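Local coordinates for thioesterase superfamily protein (Sulfolobus solfataricus, PDB 2GF6) that binds coenzyme A and, as a hotdog-fold member of the 4-hydroxybenzoyl-CoA thioesterase family, probably hydrolyses fatty acyl-CoA thioesters, at residues Ser87-Lys92 against Trp119-Met124. Sequence-based numbering, arbitrary orientation.
Sequences SNKTIK and WKSTEM. With COA (coenzyme A), chain E.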
ATOM      1  N   SER A  87       3.123  31.005  -1.028  1.00 24.74           N
ATOM      2  CA  SER A  87       4.371  31.711  -1.176  1.00 25.20           C
ATOM      3  C   SER A  87       5.007  31.459  -2.549  1.00 25.64           C
ATOM      4  O   SER A  87       4.437  30.770  -3.402  1.00 27.04           O
ATOM      5  CB  SER A  87       5.329  31.286  -0.056  1.00 24.39           C
ATOM      6  OG  SER A  87       5.760  29.953  -0.222  1.00 23.71           O
ATOM      7  N   ASN A  88       6.217  31.975  -2.733  1.00 25.85           N
ATOM      8  CA  ASN A  88       7.026  31.642  -3.907  1.00 25.75           C
ATOM      9  C   ASN A  88       7.438  30.163  -3.977  1.00 25.26           C
ATOM     10  O   ASN A  88       8.038  29.734  -4.957  1.00 26.32           O
ATOM     11  CB  ASN A  88       8.257  32.589  -4.036  1.00 26.30           C
ATOM     12  CG  ASN A  88       9.312  32.402  -2.929  1.00 25.32           C
ATOM     13  OD1 ASN A  88       9.006  32.031  -1.831  1.00 25.56           O
ATOM     14  ND2 ASN A  88      10.544  32.729  -3.231  1.00 22.51           N
ATOM     15  N   LYS A  89       7.076  29.365  -2.976  1.00 25.39           N
ATOM     16  CA  LYS A  89       7.523  27.990  -2.943  1.00 25.07           C
ATOM     17  C   LYS A  89       6.605  26.953  -2.335  1.00 25.35           C
ATOM     18  O   LYS A  89       6.936  25.775  -2.401  1.00 24.32           O
ATOM     19  CB  LYS A  89       8.884  27.908  -2.237  1.00 25.14           C
ATOM     20  CG  LYS A  89       8.911  28.361  -0.821  1.00 24.82           C
ATOM     21  CD  LYS A  89      10.305  28.201  -0.213  1.00 25.87           C
ATOM     22  CE  LYS A  89      11.329  29.101  -0.838  1.00 24.54           C
ATOM     23  NZ  LYS A  89      12.644  29.028  -0.088  1.00 27.22           N
ATOM     24  N   THR A  90       5.466  27.372  -1.780  1.00 25.47           N
ATOM     25  CA  THR A  90       4.546  26.477  -1.079  1.00 26.09           C
ATOM     26  C   THR A  90       3.110  26.633  -1.612  1.00 26.13           C
ATOM     27  O   THR A  90       2.657  27.751  -1.891  1.00 23.92           O
ATOM     28  CB  THR A  90       4.527  26.822   0.390  1.00 26.15           C
ATOM     29  OG1 THR A  90       5.838  26.648   0.924  1.00 28.88           O
ATOM     30  CG2 THR A  90       3.609  25.931   1.098  1.00 28.63           C
ATOM     31  N   ILE A  91       2.424  25.506  -1.764  1.00 26.14           N
ATOM     32  CA  ILE A  91       1.026  25.483  -2.206  1.00 26.96           C
ATOM     33  C   ILE A  91       0.228  24.642  -1.249  1.00 27.33           C
ATOM     34  O   ILE A  91       0.723  23.631  -0.800  1.00 26.85           O
ATOM     35  CB  ILE A  91       0.900  24.804  -3.572  1.00 27.70           C
ATOM     36  CG1 ILE A  91       1.713  25.572  -4.612  1.00 29.76           C
ATOM     37  CG2 ILE A  91      -0.582  24.749  -4.026  1.00 29.16           C
ATOM     38  CD1 ILE A  91       1.925  24.800  -5.898  1.00 33.59           C
ATOM     39  N   LYS A  92      -1.001  25.059  -0.958  1.00 27.46           N
ATOM     40  CA  LYS A  92      -1.931  24.308  -0.161  1.00 28.51           C
ATOM     41  C   LYS A  92      -3.009  23.807  -1.102  1.00 28.53           C
ATOM     42  O   LYS A  92      -3.759  24.595  -1.654  1.00 28.73           O
ATOM     43  CB  LYS A  92      -2.569  25.191   0.893  1.00 29.04           C
ATOM     44  CG  LYS A  92      -3.620  24.537   1.736  1.00 30.41           C
ATOM     45  CD  LYS A  92      -4.102  25.544   2.767  1.00 31.63           C
ATOM     46  CE  LYS A  92      -5.075  24.930   3.744  1.00 33.38           C
ATOM     47  NZ  LYS A  92      -5.800  26.029   4.412  1.00 33.65           N
ATOM     48  N   TRP A 119      18.474  19.108  -0.493  1.00 29.27           N
ATOM     49  CA  TRP A 119      17.318  18.962   0.373  1.00 29.15           C
ATOM     50  C   TRP A 119      16.902  20.248   1.164  1.00 30.21           C
ATOM     51  O   TRP A 119      16.598  20.196   2.351  1.00 30.67           O
ATOM     52  CB  TRP A 119      17.496  17.743   1.301  1.00 29.17           C
ATOM     53  CG  TRP A 119      16.158  17.191   1.691  1.00 26.77           C
ATOM     54  CD1 TRP A 119      15.465  17.511   2.791  1.00 28.51           C
ATOM     55  CD2 TRP A 119      15.322  16.290   0.930  1.00 28.48           C
ATOM     56  NE1 TRP A 119      14.247  16.860   2.797  1.00 26.84           N
ATOM     57  CE2 TRP A 119      14.135  16.115   1.659  1.00 27.82           C
ATOM     58  CE3 TRP A 119      15.468  15.616  -0.294  1.00 28.42           C
ATOM     59  CZ2 TRP A 119      13.109  15.285   1.225  1.00 28.81           C
ATOM     60  CZ3 TRP A 119      14.433  14.785  -0.725  1.00 27.97           C
ATOM     61  CH2 TRP A 119      13.280  14.632   0.027  1.00 28.10           C
ATOM     62  N   LYS A 120      16.857  21.385   0.472  1.00 30.89           N
ATOM     63  CA  LYS A 120      16.326  22.641   1.030  1.00 31.21           C
ATOM     64  C   LYS A 120      15.259  23.152   0.068  1.00 30.60           C
ATOM     65  O   LYS A 120      15.287  22.848  -1.112  1.00 29.80           O
ATOM     66  CB  LYS A 120      17.387  23.750   1.133  1.00 31.83           C
ATOM     67  CG  LYS A 120      18.550  23.609   2.118  1.00 32.15           C
ATOM     68  CD  LYS A 120      18.252  22.732   3.326  1.00 35.13           C
ATOM     69  CE  LYS A 120      19.471  22.681   4.302  1.00 36.39           C
ATOM     70  NZ  LYS A 120      20.775  23.182   3.717  1.00 36.65           N
ATOM     71  N   SER A 121      14.346  23.961   0.581  1.00 30.88           N
ATOM     72  CA  SER A 121      13.209  24.413  -0.209  1.00 30.62           C
ATOM     73  C   SER A 121      13.785  25.411  -1.198  1.00 30.33           C
ATOM     74  O   SER A 121      14.873  25.905  -0.966  1.00 31.21           O
ATOM     75  CB  SER A 121      12.126  25.032   0.680  1.00 31.40           C
ATOM     76  OG  SER A 121      12.590  26.177   1.368  1.00 30.69           O
ATOM     77  N   THR A 122      13.080  25.668  -2.303  1.00 28.89           N
ATOM     78  CA  THR A 122      13.581  26.534  -3.354  1.00 28.33           C
ATOM     79  C   THR A 122      12.398  27.250  -4.044  1.00 28.49           C
ATOM     80  O   THR A 122      11.323  26.697  -4.136  1.00 27.44           O
ATOM     81  CB  THR A 122      14.399  25.729  -4.359  1.00 27.07           C
ATOM     82  OG1 THR A 122      15.069  26.626  -5.251  1.00 30.59           O
ATOM     83  CG2 THR A 122      13.542  24.869  -5.172  1.00 26.42           C
ATOM     84  N   GLU A 123      12.602  28.495  -4.475  1.00 29.23           N
ATOM     85  CA  GLU A 123      11.590  29.255  -5.203  1.00 30.10           C
ATOM     86  C   GLU A 123      11.184  28.495  -6.466  1.00 31.61           C
ATOM     87  O   GLU A 123      12.041  27.970  -7.163  1.00 32.25           O
ATOM     88  CB  GLU A 123      12.145  30.633  -5.576  1.00 30.17           C
ATOM     89  CG  GLU A 123      11.205  31.469  -6.445  1.00 30.98           C
ATOM     90  CD  GLU A 123      11.516  32.943  -6.429  1.00 29.56           C
ATOM     91  OE1 GLU A 123      11.448  33.548  -5.344  1.00 30.91           O
ATOM     92  OE2 GLU A 123      11.817  33.500  -7.497  1.00 27.41           O
HETATM   93  N   MSE A 124       9.884  28.415  -6.755  1.00 33.00           N
HETATM   94  CA  MSE A 124       9.417  27.820  -8.015  1.00 33.80           C
HETATM   95  C   MSE A 124       9.834  28.667  -9.207  1.00 33.50           C
HETATM   96  O   MSE A 124       9.720  29.878  -9.176  1.00 34.05           O
HETATM   97  CB  MSE A 124       7.912  27.689  -8.022  1.00 33.49           C
HETATM   98  CG  MSE A 124       7.469  26.694  -7.053  1.00 35.39           C
HETATM   99 SE   MSE A 124       5.584  26.355  -7.247  0.75 37.45          SE
HETATM  100  CE  MSE A 124       4.940  27.300  -5.604  1.00 38.08           C
TER
HETATM  101  N1A COA E 500       2.367  25.280   5.939  1.00 23.18           N
HETATM  102  C2A COA E 500       2.715  26.442   5.261  1.00 23.82           C
HETATM  103  N3A COA E 500       4.048  26.751   5.057  1.00 21.53           N
HETATM  104  C4A COA E 500       4.990  25.902   5.533  1.00 21.84           C
HETATM  105  C5A COA E 500       4.648  24.738   6.213  1.00 22.94           C
HETATM  106  C6A COA E 500       3.327  24.418   6.415  1.00 22.05           C
HETATM  107  N6A COA E 500       3.031  23.421   7.256  1.00 25.58           N
HETATM  108  N7A COA E 500       5.788  24.098   6.551  1.00 24.10           N
HETATM  109  C8A COA E 500       6.844  24.818   6.088  1.00 23.47           C
HETATM  110  N9A COA E 500       6.348  25.940   5.476  1.00 23.42           N
HETATM  111  C1B COA E 500       7.073  27.100   4.962  1.00 25.66           C
HETATM  112  C2B COA E 500       7.983  27.776   5.952  1.00 26.22           C
HETATM  113  O2B COA E 500       7.302  28.688   6.764  1.00 23.56           O
HETATM  114  C3B COA E 500       8.919  28.505   5.029  1.00 28.83           C
HETATM  115  O3B COA E 500       8.290  29.736   4.693  1.00 30.82           O
HETATM  116  P3B COA E 500       9.075  31.059   4.196  1.00 34.94           P
HETATM  117  O7A COA E 500       8.780  31.228   2.715  1.00 34.67           O
HETATM  118  O8A COA E 500      10.573  30.991   4.405  1.00 31.03           O
HETATM  119  O9A COA E 500       8.474  32.229   4.929  1.00 35.35           O
HETATM  120  C4B COA E 500       9.012  27.596   3.808  1.00 29.01           C
HETATM  121  O4B COA E 500       7.920  26.703   3.919  1.00 28.44           O
HETATM  122  C5B COA E 500      10.284  26.789   3.752  1.00 30.79           C
HETATM  123  O5B COA E 500      10.322  25.977   4.888  1.00 31.18           O
HETATM  124  P1A COA E 500      11.637  25.822   5.791  1.00 34.01           P
HETATM  125  O1A COA E 500      11.314  25.594   7.234  1.00 33.17           O
HETATM  126  O2A COA E 500      12.580  26.964   5.580  1.00 34.66           O
HETATM  127  O3A COA E 500      12.182  24.417   5.240  1.00 33.90           O
HETATM  128  P2A COA E 500      13.539  24.065   4.476  1.00 32.98           P
HETATM  129  O4A COA E 500      14.764  23.967   5.334  1.00 31.67           O
HETATM  130  O5A COA E 500      13.819  24.875   3.239  1.00 32.00           O
HETATM  131  O6A COA E 500      13.151  22.585   4.044  1.00 34.31           O
HETATM  132  CBP COA E 500      12.058  20.584   4.140  1.00 35.46           C
HETATM  133  CCP COA E 500      11.833  22.081   4.114  1.00 34.44           C
HETATM  134  CDP COA E 500      13.301  20.318   5.001  1.00 38.59           C
HETATM  135  CEP COA E 500      12.292  20.147   2.702  1.00 36.90           C
HETATM  136  CAP COA E 500      10.872  19.884   4.778  1.00 33.93           C
HETATM  137  OAP COA E 500      10.700  20.274   6.125  1.00 31.38           O
HETATM  138  C9P COA E 500      10.996  18.398   4.785  1.00 30.51           C
HETATM  139  O9P COA E 500      12.080  17.691   4.230  1.00 29.19           O
HETATM  140  N8P COA E 500       9.988  17.798   5.356  1.00 27.82           N
HETATM  141  C7P COA E 500       9.874  16.371   5.196  1.00 27.61           C
HETATM  142  C6P COA E 500       8.674  16.112   4.329  1.00 26.64           C
HETATM  143  C5P COA E 500       8.374  14.649   4.266  1.00 23.18           C
HETATM  144  O5P COA E 500       9.168  13.755   4.633  1.00 19.99           O
HETATM  145  N4P COA E 500       7.166  14.451   3.789  1.00 21.14           N
HETATM  146  C3P COA E 500       6.531  13.183   4.005  1.00 23.63           C
HETATM  147  C2P COA E 500       5.098  13.257   3.568  1.00 22.50           C
HETATM  148  S1P COA E 500       4.406  11.659   3.770  1.00 26.91           S
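Three hydrogen bonds join the turn that opens strand 90-99 to the strand and loop at 119-124. One is between backbones: M124 N gives a nearly straight bond of 2.9 Å to N88 O. The second is between side chains. N88 ND2 donates to E123 OE1, in the plane of the amide and to the anti lone pair of the carboxylate. At 2.4 Å between ND2 and OE1 it is very short, and the two groups cross with their planes 73° apart. The third runs from K89 NZ to S121 OG, 3.2 Å away. K89 reaches it with a chain bent at chi3 (66°), its CB 3.3 Å from T122 O. Within the turn, S87 OG accepts from K89 N, forming an ST turn.

The apolar part is M124, a selenomethionine. Its CE lies 3.8 Å from I91 CG1 and also packs on the K89 backbone. M124 also touches F58 and, on helix 126-132, M129 and L132.

Coenzyme A lies alongside. S121 N and OG both donate to pyrophosphate oxygen O5A, with OG at 2.6 Å, while W119 NE1 holds O9P of the pantetheine arm. An alanine at K89 would take away the ammonium and its bond to S121 OG, and would probably loosen the link between turn and strand and leave the serine hydroxyl less well placed toward O5A. The K89 ammonium sits behind the serine hydroxyl that bonds O5A, and its charge probably makes this hydroxyl a better donor to the pyrophosphate.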